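Local structure of isoform A of Peptidoglycan-recognition protein LB (Drosophila melanogaster, 7NT0) at residues I42-Y47 and T160-G165. The protein hydrolyses the amide bond between N-acetylmuramoyl and L-alanine in bacterial peptidoglycan with a zinc ion, probably as a scavenger that turns biologically active peptidoglycan into inactive fragments. The protein carries 1 engineered substitution. Residues are numbered along the deposited sequence; the frame is centred on the assembly and turned at random.
With ZN (zinc ion), chain C; MLD (glcnac(beta1-4)-murnac(1,6-anhydro)-L-ala-gamma-D-glu-meso-a2pm-D-ala), chain D.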
loop_
_atom_site.group_PDB
_atom_site.type_symbol
_atom_site.label_atom_id
_atom_site.label_comp_id
_atom_site.label_asym_id
_atom_site.label_seq_id
_atom_site.Cartn_x
_atom_site.Cartn_y
_atom_site.Cartn_z
ATOM N N ILE A 42 -2.749 -4.287 5.653
ATOM C CA ILE A 42 -2.177 -3.175 6.438
ATOM C C ILE A 42 -2.246 -1.924 5.568
ATOM O O ILE A 42 -1.705 -1.905 4.461
ATOM C CB ILE A 42 -0.769 -3.499 6.945
ATOM C CG1 ILE A 42 -0.842 -4.756 7.833
ATOM C CG2 ILE A 42 -0.215 -2.286 7.697
ATOM C CD1 ILE A 42 0.413 -5.112 8.477
ATOM N N ILE A 43 -2.941 -0.925 6.044
ATOM C CA ILE A 43 -3.129 0.352 5.335
ATOM C C ILE A 43 -2.073 1.353 5.798
ATOM O O ILE A 43 -1.810 1.512 7.026
ATOM C CB ILE A 43 -4.546 0.875 5.563
ATOM C CG1 ILE A 43 -5.599 -0.160 5.160
ATOM C CG2 ILE A 43 -4.762 2.207 4.864
ATOM C CD1 ILE A 43 -5.517 -0.611 3.696
ATOM N N HIS A 44 -1.529 2.058 4.818
ATOM C CA HIS A 44 -0.525 3.108 4.999
ATOM C C HIS A 44 -1.009 4.360 4.292
ATOM O O HIS A 44 -1.776 4.242 3.317
ATOM C CB HIS A 44 0.806 2.649 4.375
ATOM C CG HIS A 44 1.381 1.402 4.940
ATOM N ND1 HIS A 44 2.313 1.389 5.960
ATOM C CD2 HIS A 44 1.166 0.101 4.617
ATOM C CE1 HIS A 44 2.663 0.128 6.217
ATOM N NE2 HIS A 44 1.960 -0.682 5.411
ATOM N N HIS A 45 -0.401 5.506 4.644
ATOM C CA HIS A 45 -0.357 6.693 3.774
ATOM C C HIS A 45 1.096 6.964 3.420
ATOM O O HIS A 45 1.974 6.457 4.094
ATOM C CB HIS A 45 -1.069 7.901 4.366
ATOM C CG HIS A 45 -0.307 8.603 5.454
ATOM N ND1 HIS A 45 -0.622 9.903 5.819
ATOM C CD2 HIS A 45 0.630 8.190 6.323
ATOM C CE1 HIS A 45 0.165 10.261 6.831
ATOM N NE2 HIS A 45 0.933 9.249 7.156
ATOM N N SER A 46 1.351 7.694 2.354
ATOM C CA SER A 46 2.764 7.980 1.971
ATOM C C SER A 46 3.334 9.089 2.848
ATOM O O SER A 46 4.570 9.082 3.055
ATOM C CB SER A 46 2.924 8.250 0.499
ATOM O OG SER A 46 2.230 9.403 0.084
ATOM N N TYR A 47 2.497 10.068 3.230
ATOM C CA TYR A 47 2.858 11.321 3.958
ATOM C C TYR A 47 3.615 12.249 3.008
ATOM O O TYR A 47 3.147 13.360 2.716
ATOM C CB TYR A 47 3.673 10.964 5.204
ATOM C CG TYR A 47 4.109 12.156 6.018
ATOM C CD1 TYR A 47 3.198 12.996 6.612
ATOM C CD2 TYR A 47 5.463 12.409 6.191
ATOM C CE1 TYR A 47 3.624 14.065 7.396
ATOM C CE2 TYR A 47 5.911 13.460 6.974
ATOM C CZ TYR A 47 4.981 14.284 7.588
ATOM O OH TYR A 47 5.458 15.354 8.299
ATOM N N THR A 160 4.024 4.600 14.899
ATOM C CA THR A 160 3.992 5.534 13.753
ATOM C C THR A 160 2.612 6.177 13.767
ATOM O O THR A 160 1.691 5.540 14.260
ATOM C CB THR A 160 4.294 4.810 12.417
ATOM O OG1 THR A 160 4.198 5.785 11.378
ATOM C CG2 THR A 160 3.315 3.679 12.160
ATOM N N GLU A 161 2.474 7.331 13.158
ATOM C CA GLU A 161 1.179 7.988 12.902
ATOM C C GLU A 161 0.505 7.338 11.688
ATOM O O GLU A 161 -0.705 7.404 11.603
ATOM C CB GLU A 161 1.535 9.426 12.585
ATOM C CG GLU A 161 0.412 10.389 12.445
ATOM C CD GLU A 161 1.031 11.785 12.498
ATOM O OE1 GLU A 161 0.368 12.719 12.988
ATOM O OE2 GLU A 161 2.211 11.927 12.041
ATOM N N CYS A 162 1.297 6.724 10.799
ATOM C CA CYS A 162 0.784 6.075 9.556
ATOM C C CYS A 162 -0.418 5.208 9.928
ATOM O O CYS A 162 -0.303 4.391 10.852
ATOM C CB CYS A 162 1.915 5.278 8.939
ATOM S SG CYS A 162 1.438 4.593 7.316
ATOM N N PRO A 163 -1.578 5.221 9.221
ATOM C CA PRO A 163 -1.814 5.891 7.925
ATOM C C PRO A 163 -2.411 7.291 7.992
ATOM O O PRO A 163 -3.052 7.746 7.074
ATOM C CB PRO A 163 -2.842 4.939 7.293
ATOM C CG PRO A 163 -3.720 4.503 8.491
ATOM C CD PRO A 163 -2.718 4.367 9.612
ATOM N N GLY A 164 -2.146 7.980 9.113
ATOM C CA GLY A 164 -2.749 9.283 9.379
ATOM C C GLY A 164 -4.032 9.143 10.183
ATOM O O GLY A 164 -4.787 8.163 9.939
ATOM N N GLY A 165 -4.290 10.069 11.119
ATOM C CA GLY A 165 -5.472 9.972 12.002
ATOM C C GLY A 165 -6.778 9.827 11.237
ATOM O O GLY A 165 -7.620 8.949 11.592
HETATM ZN ZN ZN C . 2.998 2.995 7.088
HETATM C CAI MLD D . 4.823 5.060 5.263
HETATM C CAL MLD D . 5.347 3.736 5.640
HETATM O OAM MLD D . 4.877 3.171 6.608
HETATM N N MLD D . 6.380 3.305 4.912
HETATM C CA MLD D . 6.925 1.980 5.086
HETATM C CB MLD D . 7.533 1.487 3.780
HETATM C C MLD D . 7.964 1.885 6.204
HETATM O O MLD D . 8.912 2.658 6.245
HETATM N NAN MLD D . 7.775 0.916 7.084
HETATM C CAO MLD D . 8.858 0.353 7.854
HETATM C CAP MLD D . 8.565 0.381 9.376
HETATM O OBA MLD D . 9.464 0.776 10.090
HETATM O OAQ MLD D . 7.424 0.086 9.807
HETATM C CBB MLD D . 9.151 -1.003 7.246
HETATM C CBC MLD D . 10.533 -1.465 7.524
HETATM C CBD MLD D . 10.635 -2.878 7.030
HETATM O OBE MLD D . 9.685 -3.671 7.057
HETATM N NBF MLD D . 11.848 -3.197 6.581
HETATM C CBG MLD D . 12.149 -4.556 6.217
HETATM C CBH MLD D . 12.159 -5.479 7.457
HETATM O OBI MLD D . 12.435 -5.001 8.548
HETATM N NBJ MLD D . 11.762 -6.760 7.330
HETATM C CBK MLD D . 11.732 -7.722 8.447
HETATM C CBL MLD D . 12.493 -8.988 8.073
HETATM C CBM MLD D . 10.327 -8.192 8.904
HETATM O OBO MLD D . 9.482 -8.454 8.032
HETATM O OBN MLD D . 10.142 -8.361 10.112
HETATM C CBP MLD D . 13.461 -4.455 5.444
HETATM C CBQ MLD D . 13.494 -5.444 4.325
HETATM C CBR MLD D . 14.655 -5.320 3.362
HETATM C CBS MLD D . 14.613 -6.372 2.262
HETATM C CBT MLD D . 13.401 -6.137 1.334
HETATM O OBV MLD D . 13.372 -5.086 0.659
HETATM O OBU MLD D . 12.571 -7.049 1.275
HETATM N NBW MLD D . 14.509 -7.722 2.886
#
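The sulfur of Cys162 is gripped by the zinc ion, which binds SG at 2.2 Å, and by the backbone N of His45, the last residue of strand 38-45. That N donates a hydrogen bond to SG at 3.4 Å, with an N-H...S angle of 152°, and helps hold the sulfur in place. SG stands anti to the backbone N of Cys162 (chi1 -174°), and that carries it off the loop to the metal. His44 supplies ND1 to the same zinc at 2.1 Å, while its NE2 is hydrogen-bonded to His102, fixing the ring's rotation; SG lies near the plane of this ring, at its edge. His154 and the ligand oxygen OAM, 1.9 Å from the zinc, complete the site. This is the His-His-Cys zinc centre of the catalytic peptidoglycan-recognition proteins, within the amidase 2 family, here with the bound peptidoglycan fragment coordinating the metal directly. The loop bearing the cysteine is shaped by an ST turn, Cys162 N to Thr160 OG1, and by a cis peptide before Pro163. Beyond the metal, the His45 ring lies over the loop backbone: Pro163 O sits above the rim of one face, 3.3 Å from His45 CG, and Gly164 CA makes a CH-pi contact over that same face, while Trp119 N is hydrogen-bonded to ND1. With an alanine here instead of His45, Pro163 O and Gly164 CA would probably lose the ring face they pack on and Trp119 N its hydrogen-bond partner. Pro163 CB rests against Ile43 CG2 at 4.1 Å, and both side chains also touch helix 165-171, Ile43 on Leu167 and Ile171, Pro163 on Phe168.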